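Local coordinates for protein glycerol-3-phosphate dehydrogenase [NAD(+)] (Dunaliella salina, PDB 6IUY) that probably interconverts dihydroxyacetone phosphate and sn-glycerol 3-phosphate with NAD(H), and carries a second, magnesium-binding phosphatase-like domain that is thought to release glycerol, at residues 37-42 with 129-134; 43-48 with 204-209. All coordinates share one frame; numbering follows the deposited sequence.

Both contacts belong to the haloacid dehalogenase-like domain and meet at its magnesium ion, their centres about 8 Å apart. Contact 1 joins strand 37-40 to strand 127-131 on one flank; contact 2 ties the loop that follows strand 37-40 to the end of strand 201-205, its neighbour on the other flank. A probable hydrogen bond between Cys39 O and Val204 N, 2.8 Å, runs from one contact to the other. At the metal, Asp41 OD2 of contact 1 stands 2.9 Å from Asp206 OD1 of contact 2, a proximity of like charges that the shared magnesium presumably offsets. The backbone oxygen of Asp43 supplies the third protein ligand.

Contact 1. Residues 37-42 with 129-134. With MG (magnesium ion), chain F; GOL (glycerol), chain E.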
ATOM      1  N   ALA A  37     -31.011 -11.956  11.159  1.00 50.96           N
ATOM      2  CA  ALA A  37     -32.163 -11.311  10.545  1.00 49.14           C
ATOM      3  C   ALA A  37     -33.463 -11.738  11.233  1.00 49.43           C
ATOM      4  O   ALA A  37     -33.627 -12.901  11.586  1.00 46.64           O
ATOM      5  CB  ALA A  37     -32.218 -11.628   9.067  1.00 47.10           C
ATOM      6  N   VAL A  38     -34.370 -10.779  11.405  1.00 48.43           N
ATOM      7  CA  VAL A  38     -35.712 -11.010  11.939  1.00 52.36           C
ATOM      8  C   VAL A  38     -36.756 -10.704  10.856  1.00 53.58           C
ATOM      9  O   VAL A  38     -36.798  -9.586  10.322  1.00 51.74           O
ATOM     10  CB  VAL A  38     -35.982 -10.125  13.182  1.00 52.29           C
ATOM     11  CG1 VAL A  38     -37.298 -10.492  13.837  1.00 52.15           C
ATOM     12  CG2 VAL A  38     -34.840 -10.242  14.180  1.00 47.94           C
ATOM     13  N   CYS A  39     -37.595 -11.687  10.529  1.00 51.34           N
ATOM     14  CA  CYS A  39     -38.657 -11.481   9.539  1.00 50.71           C
ATOM     15  C   CYS A  39     -40.029 -11.282  10.194  1.00 54.20           C
ATOM     16  O   CYS A  39     -40.469 -12.101  11.009  1.00 50.35           O
ATOM     17  CB  CYS A  39     -38.702 -12.655   8.568  1.00 45.33           C
ATOM     18  SG  CYS A  39     -37.108 -13.017   7.811  1.00 54.25           S
ATOM     19  N   PHE A  40     -40.706 -10.192   9.844  1.00 50.74           N
ATOM     20  CA  PHE A  40     -41.989  -9.897  10.462  1.00 53.64           C
ATOM     21  C   PHE A  40     -43.134 -10.132   9.483  1.00 56.39           C
ATOM     22  O   PHE A  40     -43.085  -9.675   8.333  1.00 52.90           O
ATOM     23  CB  PHE A  40     -42.047  -8.451  10.967  1.00 52.72           C
ATOM     24  CG  PHE A  40     -41.263  -8.205  12.226  1.00 54.83           C
ATOM     25  CD1 PHE A  40     -39.877  -8.132  12.198  1.00 51.93           C
ATOM     26  CD2 PHE A  40     -41.912  -8.003  13.433  1.00 54.77           C
ATOM     27  CE1 PHE A  40     -39.153  -7.894  13.357  1.00 55.26           C
ATOM     28  CE2 PHE A  40     -41.198  -7.765  14.598  1.00 55.82           C
ATOM     29  CZ  PHE A  40     -39.815  -7.710  14.562  1.00 59.43           C
ATOM     30  N   ASP A  41     -44.165 -10.829   9.945  1.00 56.72           N
ATOM     31  CA  ASP A  41     -45.419 -10.883   9.208  1.00 55.90           C
ATOM     32  C   ASP A  41     -46.044  -9.513   9.346  1.00 57.41           C
ATOM     33  O   ASP A  41     -45.815  -8.846  10.347  1.00 62.05           O
ATOM     34  CB  ASP A  41     -46.346 -11.971   9.752  1.00 60.70           C
ATOM     35  CG  ASP A  41     -47.724 -11.958   9.094  1.00 62.62           C
ATOM     36  OD1 ASP A  41     -47.817 -12.069   7.847  1.00 62.12           O
ATOM     37  OD2 ASP A  41     -48.710 -11.814   9.836  1.00 62.85           O
ATOM     38  N   VAL A  42     -46.804  -9.075   8.344  1.00 57.68           N
ATOM     39  CA  VAL A  42     -47.476  -7.780   8.407  1.00 56.87           C
ATOM     40  C   VAL A  42     -48.773  -7.842   9.211  1.00 62.37           C
ATOM     41  O   VAL A  42     -48.887  -7.252  10.297  1.00 58.61           O
ATOM     42  CB  VAL A  42     -47.794  -7.253   6.998  1.00 56.50           C
ATOM     43  CG1 VAL A  42     -48.722  -6.058   7.073  1.00 56.45           C
ATOM     44  CG2 VAL A  42     -46.516  -6.881   6.278  1.00 59.17           C
ATOM     45  N   PHE A 129     -36.817  -8.013   7.736  1.00 52.51           N
ATOM     46  CA  PHE A 129     -37.664  -8.282   6.582  1.00 52.97           C
ATOM     47  C   PHE A 129     -39.149  -8.290   6.946  1.00 51.94           C
ATOM     48  O   PHE A 129     -39.542  -8.707   8.042  1.00 51.98           O
ATOM     49  CB  PHE A 129     -37.313  -9.627   5.951  1.00 49.29           C
ATOM     50  CG  PHE A 129     -35.937  -9.697   5.390  1.00 50.54           C
ATOM     51  CD1 PHE A 129     -35.720  -9.463   4.040  1.00 51.07           C
ATOM     52  CD2 PHE A 129     -34.859 -10.028   6.198  1.00 47.91           C
ATOM     53  CE1 PHE A 129     -34.453  -9.540   3.509  1.00 50.95           C
ATOM     54  CE2 PHE A 129     -33.592 -10.105   5.675  1.00 50.58           C
ATOM     55  CZ  PHE A 129     -33.385  -9.856   4.327  1.00 50.62           C
ATOM     56  N   LEU A 130     -39.967  -7.830   6.011  1.00 52.89           N
ATOM     57  CA  LEU A 130     -41.384  -8.132   6.033  1.00 51.65           C
ATOM     58  C   LEU A 130     -41.658  -9.306   5.084  1.00 52.41           C
ATOM     59  O   LEU A 130     -41.211  -9.297   3.928  1.00 49.22           O
ATOM     60  CB  LEU A 130     -42.199  -6.905   5.631  1.00 48.40           C
ATOM     61  CG  LEU A 130     -41.917  -5.645   6.438  1.00 46.67           C
ATOM     62  CD1 LEU A 130     -42.720  -4.476   5.924  1.00 48.72           C
ATOM     63  CD2 LEU A 130     -42.221  -5.890   7.895  1.00 53.59           C
ATOM     64  N   ILE A 131     -42.369 -10.322   5.572  1.00 51.31           N
ATOM     65  CA  ILE A 131     -42.836 -11.422   4.721  1.00 48.66           C
ATOM     66  C   ILE A 131     -44.339 -11.614   4.924  1.00 53.27           C
ATOM     67  O   ILE A 131     -44.785 -11.945   6.022  1.00 53.03           O
ATOM     68  CB  ILE A 131     -42.106 -12.748   5.013  1.00 51.11           C
ATOM     69  CG1 ILE A 131     -40.588 -12.569   4.955  1.00 47.23           C
ATOM     70  CG2 ILE A 131     -42.550 -13.829   4.033  1.00 52.78           C
ATOM     71  CD1 ILE A 131     -39.802 -13.858   5.221  1.00 45.78           C
ATOM     72  N   SER A 132     -45.113 -11.391   3.862  1.00 53.16           N
ATOM     73  CA  SER A 132     -46.562 -11.337   3.967  1.00 54.07           C
ATOM     74  C   SER A 132     -47.234 -12.115   2.842  1.00 59.57           C
ATOM     75  O   SER A 132     -46.671 -12.289   1.758  1.00 56.60           O
ATOM     76  CB  SER A 132     -47.039  -9.881   3.971  1.00 56.22           C
ATOM     77  OG  SER A 132     -48.376  -9.758   3.517  1.00 53.85           O
ATOM     78  N   GLY A 133     -48.436 -12.603   3.122  1.00 59.30           N
ATOM     79  CA  GLY A 133     -49.209 -13.340   2.142  1.00 54.40           C
ATOM     80  C   GLY A 133     -50.295 -12.442   1.604  1.00 54.39           C
ATOM     81  O   GLY A 133     -51.133 -12.850   0.800  1.00 57.04           O
ATOM     82  N   GLY A 134     -50.277 -11.200   2.057  1.00 55.60           N
ATOM     83  CA  GLY A 134     -51.263 -10.231   1.627  1.00 59.15           C
ATOM     84  C   GLY A 134     -50.822  -9.466   0.394  1.00 55.40           C
ATOM     85  O   GLY A 134     -50.123 -10.003  -0.471  1.00 53.01           O
TER
HETATM   86 MG    MG F 704     -50.758 -12.379  10.136  1.00 59.38          MG
HETATM   87  C1  GOL E 703     -52.759 -13.175   8.099  0.96 72.56           C
HETATM   88  O1  GOL E 703     -53.279 -14.272   8.823  0.96 74.37           O
HETATM   89  C2  GOL E 703     -52.577 -13.543   6.637  0.96 67.99           C
HETATM   90  O2  GOL E 703     -52.727 -12.377   5.859  0.96 69.16           O
HETATM   91  C3  GOL E 703     -51.215 -14.189   6.400  0.96 72.01           C
HETATM   92  O3  GOL E 703     -50.256 -13.263   5.909  0.96 68.14           O
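Phe129 is gripped at both backbone ends by the parallel strand 37-40: its N donates to Val38 O at 3.0 Å, and its O accepts Phe40 N at 2.6 Å. Phe40 O then accepts Ile131 N over 2.9 Å. Beyond this point the pairing gives way to a CA-H...O contact from Asp41 to Ile131 O, the carbonyl that also takes a weak hydrogen bond from Lys185. On one face of the sheet, CD1 of Ile131 packs against CB and SG of Cys39, and the sulfur lies obliquely to the Phe129 ring, 5.0 Å from its centroid. Ala37 CB meets the edge of that ring, in its plane, at CE2. The other face pairs Phe40 CB with Leu130 CD2, and helix 136-145 covers Leu130 and Val42. These are adjacent inner strands of the parallel, Rossmann-like sheet of the haloacid dehalogenase fold, with Asp41 as the first aspartate of the DxDx(T/V) motif at the strand's C-terminal end. With CG anti to the backbone N (chi1 174°), its carboxylate extends to the metal: OD2 binds magnesium at 2.1 Å, while OD1 is salt-bridged to Lys185. OD1 also receives a weak hydrogen bond from O3 of a bound glycerol, which in turn accepts a weak one, 3.4 Å long, from Gly133 N; this glycerol, probably from the crystallisation liquor, thus links Asp41 and Gly133 only weakly beside the metal. Next to it the turn at 132-134 is held from within, since Ser132 OG accepts Gly134 N at 2.8 Å in an ST turn, while Ser132 CB rests against Val42 CG2.

Contact 2. Residues 43-48 with 204-209; sequences DRTVTT and VGDGFS. With MG (magnesium ion), chain F.
Asp43 and Asp206 meet through magnesium, which is bound by the backbone oxygen of Asp43 at 2.1 Å and by Asp206 OD1 at 2.2 Å. The two oxygens stand only 2.8 Å apart, a separation set by their common metal and involving no hydrogen bond. Asp206 CG lies between its backbone N and carbonyl carbon (chi1 59°), which swings the carboxylate across to the 43-48 loop. Asp41 OD2 adds the third protein ligand, a combination that matches the metal site of haloacid dehalogenase-like phosphatases, in which the second aspartate of DxDx(T/V) contributes its main-chain carbonyl. The carboxylate of Asp43 instead accepts a hydrogen bond from Ser51 N through OD2. Charge attraction is looser: Arg44 NH1 is 4.2 Å from Asp206 OD2, beyond a salt bridge, with the guanidinium and carboxylate planes turned 37° apart, and Arg233 makes a long, weak ion pair with the same oxygen. In van der Waals contact, Arg44 CB approaches Asp206 OD2 to 3.1 Å. Thr45 turns its methyl CG2 to Gly205 CA and Asp206 OD1, though the 3.3 Å from CG2 to Gly205 CA is tighter than normal contact and its detail is doubtful.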
ATOM      1  N   ASP A  43     -49.739  -8.586   8.674  1.00 64.48           N
ATOM      2  CA  ASP A  43     -51.091  -8.663   9.228  1.00 62.82           C
ATOM      3  C   ASP A  43     -51.182  -9.230  10.648  1.00 60.80           C
ATOM      4  O   ASP A  43     -50.996 -10.429  10.878  1.00 60.98           O
ATOM      5  CB  ASP A  43     -51.972  -9.485   8.287  1.00 69.12           C
ATOM      6  CG  ASP A  43     -52.143  -8.820   6.935  1.00 67.95           C
ATOM      7  OD1 ASP A  43     -51.489  -9.254   5.959  1.00 73.14           O
ATOM      8  OD2 ASP A  43     -52.913  -7.842   6.860  1.00 65.64           O
ATOM      9  N   ARG A  44     -51.482  -8.326  11.580  1.00 60.87           N
ATOM     10  CA  ARG A  44     -51.713  -8.599  13.005  1.00 67.94           C
ATOM     11  C   ARG A  44     -50.447  -8.909  13.811  1.00 67.42           C
ATOM     12  O   ARG A  44     -50.537  -9.308  14.978  1.00 62.95           O
ATOM     13  CB  ARG A  44     -52.729  -9.733  13.178  1.00 65.42           C
ATOM     14  CG  ARG A  44     -54.156  -9.308  12.867  1.00 67.44           C
ATOM     15  CD  ARG A  44     -55.132 -10.454  13.121  1.00 79.18           C
ATOM     16  NE  ARG A  44     -56.297 -10.410  12.239  1.00 77.98           N
ATOM     17  CZ  ARG A  44     -56.275 -10.784  10.963  1.00 81.20           C
ATOM     18  NH1 ARG A  44     -55.146 -11.219  10.414  1.00 76.41           N
ATOM     19  NH2 ARG A  44     -57.381 -10.717  10.231  1.00 85.77           N
ATOM     20  N   THR A  45     -49.272  -8.702  13.214  1.00 64.98           N
ATOM     21  CA  THR A  45     -48.046  -8.722  14.007  1.00 63.05           C
ATOM     22  C   THR A  45     -47.395  -7.341  13.978  1.00 63.77           C
ATOM     23  O   THR A  45     -46.921  -6.852  15.000  1.00 66.85           O
ATOM     24  CB  THR A  45     -47.043  -9.779  13.518  1.00 62.39           C
ATOM     25  OG1 THR A  45     -46.169  -9.199  12.545  1.00 65.62           O
ATOM     26  CG2 THR A  45     -47.768 -10.972  12.933  1.00 59.25           C
ATOM     27  N   VAL A  46     -47.401  -6.703  12.811  1.00 62.52           N
ATOM     28  CA  VAL A  46     -46.907  -5.333  12.679  1.00 57.79           C
ATOM     29  C   VAL A  46     -48.052  -4.329  12.644  1.00 65.07           C
ATOM     30  O   VAL A  46     -47.945  -3.225  13.181  1.00 67.84           O
ATOM     31  CB  VAL A  46     -46.043  -5.167  11.407  1.00 57.38           C
ATOM     32  CG1 VAL A  46     -45.923  -3.706  11.016  1.00 56.45           C
ATOM     33  CG2 VAL A  46     -44.669  -5.790  11.618  1.00 56.24           C
ATOM     34  N   THR A  47     -49.148  -4.711  11.999  1.00 63.63           N
ATOM     35  CA  THR A  47     -50.328  -3.859  11.954  1.00 69.71           C
ATOM     36  C   THR A  47     -51.376  -4.309  12.980  1.00 70.81           C
ATOM     37  O   THR A  47     -51.551  -5.512  13.225  1.00 68.59           O
ATOM     38  CB  THR A  47     -50.962  -3.847  10.543  1.00 68.50           C
ATOM     39  OG1 THR A  47     -49.950  -3.590   9.564  1.00 67.26           O
ATOM     40  CG2 THR A  47     -52.054  -2.790  10.446  1.00 75.08           C
ATOM     41  N   THR A  48     -52.061  -3.335  13.575  1.00 73.85           N
ATOM     42  CA  THR A  48     -53.171  -3.591  14.493  1.00 75.00           C
ATOM     43  C   THR A  48     -54.282  -4.368  13.791  1.00 77.60           C
ATOM     44  O   THR A  48     -54.727  -5.414  14.264  1.00 78.84           O
ATOM     45  CB  THR A  48     -53.761  -2.275  15.045  1.00 74.14           C
ATOM     46  OG1 THR A  48     -54.176  -1.445  13.951  1.00 72.55           O
ATOM     47  CG2 THR A  48     -52.733  -1.518  15.873  1.00 69.26           C
ATOM     48  N   VAL A 204     -41.229 -13.865  13.020  1.00 51.90           N
ATOM     49  CA  VAL A 204     -42.160 -13.312  13.999  1.00 56.36           C
ATOM     50  C   VAL A 204     -43.515 -13.078  13.347  1.00 58.31           C
ATOM     51  O   VAL A 204     -43.605 -12.311  12.379  1.00 54.38           O
ATOM     52  CB  VAL A 204     -41.653 -11.981  14.593  1.00 54.99           C
ATOM     53  CG1 VAL A 204     -42.531 -11.561  15.764  1.00 53.28           C
ATOM     54  CG2 VAL A 204     -40.201 -12.107  15.029  1.00 49.43           C
ATOM     55  N   GLY A 205     -44.556 -13.733  13.874  1.00 57.91           N
ATOM     56  CA  GLY A 205     -45.908 -13.608  13.341  1.00 61.30           C
ATOM     57  C   GLY A 205     -47.037 -14.259  14.142  1.00 65.23           C
ATOM     58  O   GLY A 205     -46.814 -14.873  15.190  1.00 61.49           O
ATOM     59  N   ASP A 206     -48.264 -14.122  13.637  1.00 69.21           N
ATOM     60  CA  ASP A 206     -49.454 -14.630  14.321  1.00 67.90           C
ATOM     61  C   ASP A 206     -50.070 -15.870  13.654  1.00 73.10           C
ATOM     62  O   ASP A 206     -50.518 -16.793  14.333  1.00 76.59           O
ATOM     63  CB  ASP A 206     -50.518 -13.521  14.426  1.00 69.04           C
ATOM     64  CG  ASP A 206     -50.942 -12.965  13.065  1.00 70.66           C
ATOM     65  OD1 ASP A 206     -50.063 -12.715  12.209  1.00 66.86           O
ATOM     66  OD2 ASP A 206     -52.163 -12.765  12.855  1.00 71.97           O
ATOM     67  N   GLY A 207     -50.092 -15.892  12.327  1.00 74.76           N
ATOM     68  CA  GLY A 207     -50.828 -16.915  11.602  1.00 71.65           C
ATOM     69  C   GLY A 207     -50.141 -18.259  11.478  1.00 71.06           C
ATOM     70  O   GLY A 207     -49.080 -18.490  12.070  1.00 66.85           O
ATOM     71  N   PHE A 208     -50.769 -19.150  10.712  1.00 69.80           N
ATOM     72  CA  PHE A 208     -50.193 -20.451  10.385  1.00 69.66           C
ATOM     73  C   PHE A 208     -49.137 -20.325   9.285  1.00 64.06           C
ATOM     74  O   PHE A 208     -48.221 -21.135   9.196  1.00 62.75           O
ATOM     75  CB  PHE A 208     -51.291 -21.433   9.954  1.00 68.69           C
ATOM     76  CG  PHE A 208     -52.075 -22.011  11.104  1.00 74.00           C
ATOM     77  CD1 PHE A 208     -51.668 -23.191  11.712  1.00 71.98           C
ATOM     78  CD2 PHE A 208     -53.214 -21.374  11.579  1.00 77.34           C
ATOM     79  CE1 PHE A 208     -52.381 -23.729  12.775  1.00 75.54           C
ATOM     80  CE2 PHE A 208     -53.936 -21.907  12.641  1.00 76.24           C
ATOM     81  CZ  PHE A 208     -53.517 -23.087  13.239  1.00 77.15           C
ATOM     82  N   SER A 209     -49.275 -19.306   8.442  1.00 66.60           N
ATOM     83  CA  SER A 209     -48.281 -19.043   7.404  1.00 64.34           C
ATOM     84  C   SER A 209     -46.924 -18.756   8.046  1.00 64.24           C
ATOM     85  O   SER A 209     -45.881 -19.041   7.460  1.00 63.06           O
ATOM     86  CB  SER A 209     -48.713 -17.869   6.516  1.00 57.16           C
ATOM     87  OG  SER A 209     -48.945 -16.700   7.288  1.00 63.47           O
TER
HETATM   88 MG    MG F 704     -50.758 -12.379  10.136  1.00 59.38          MG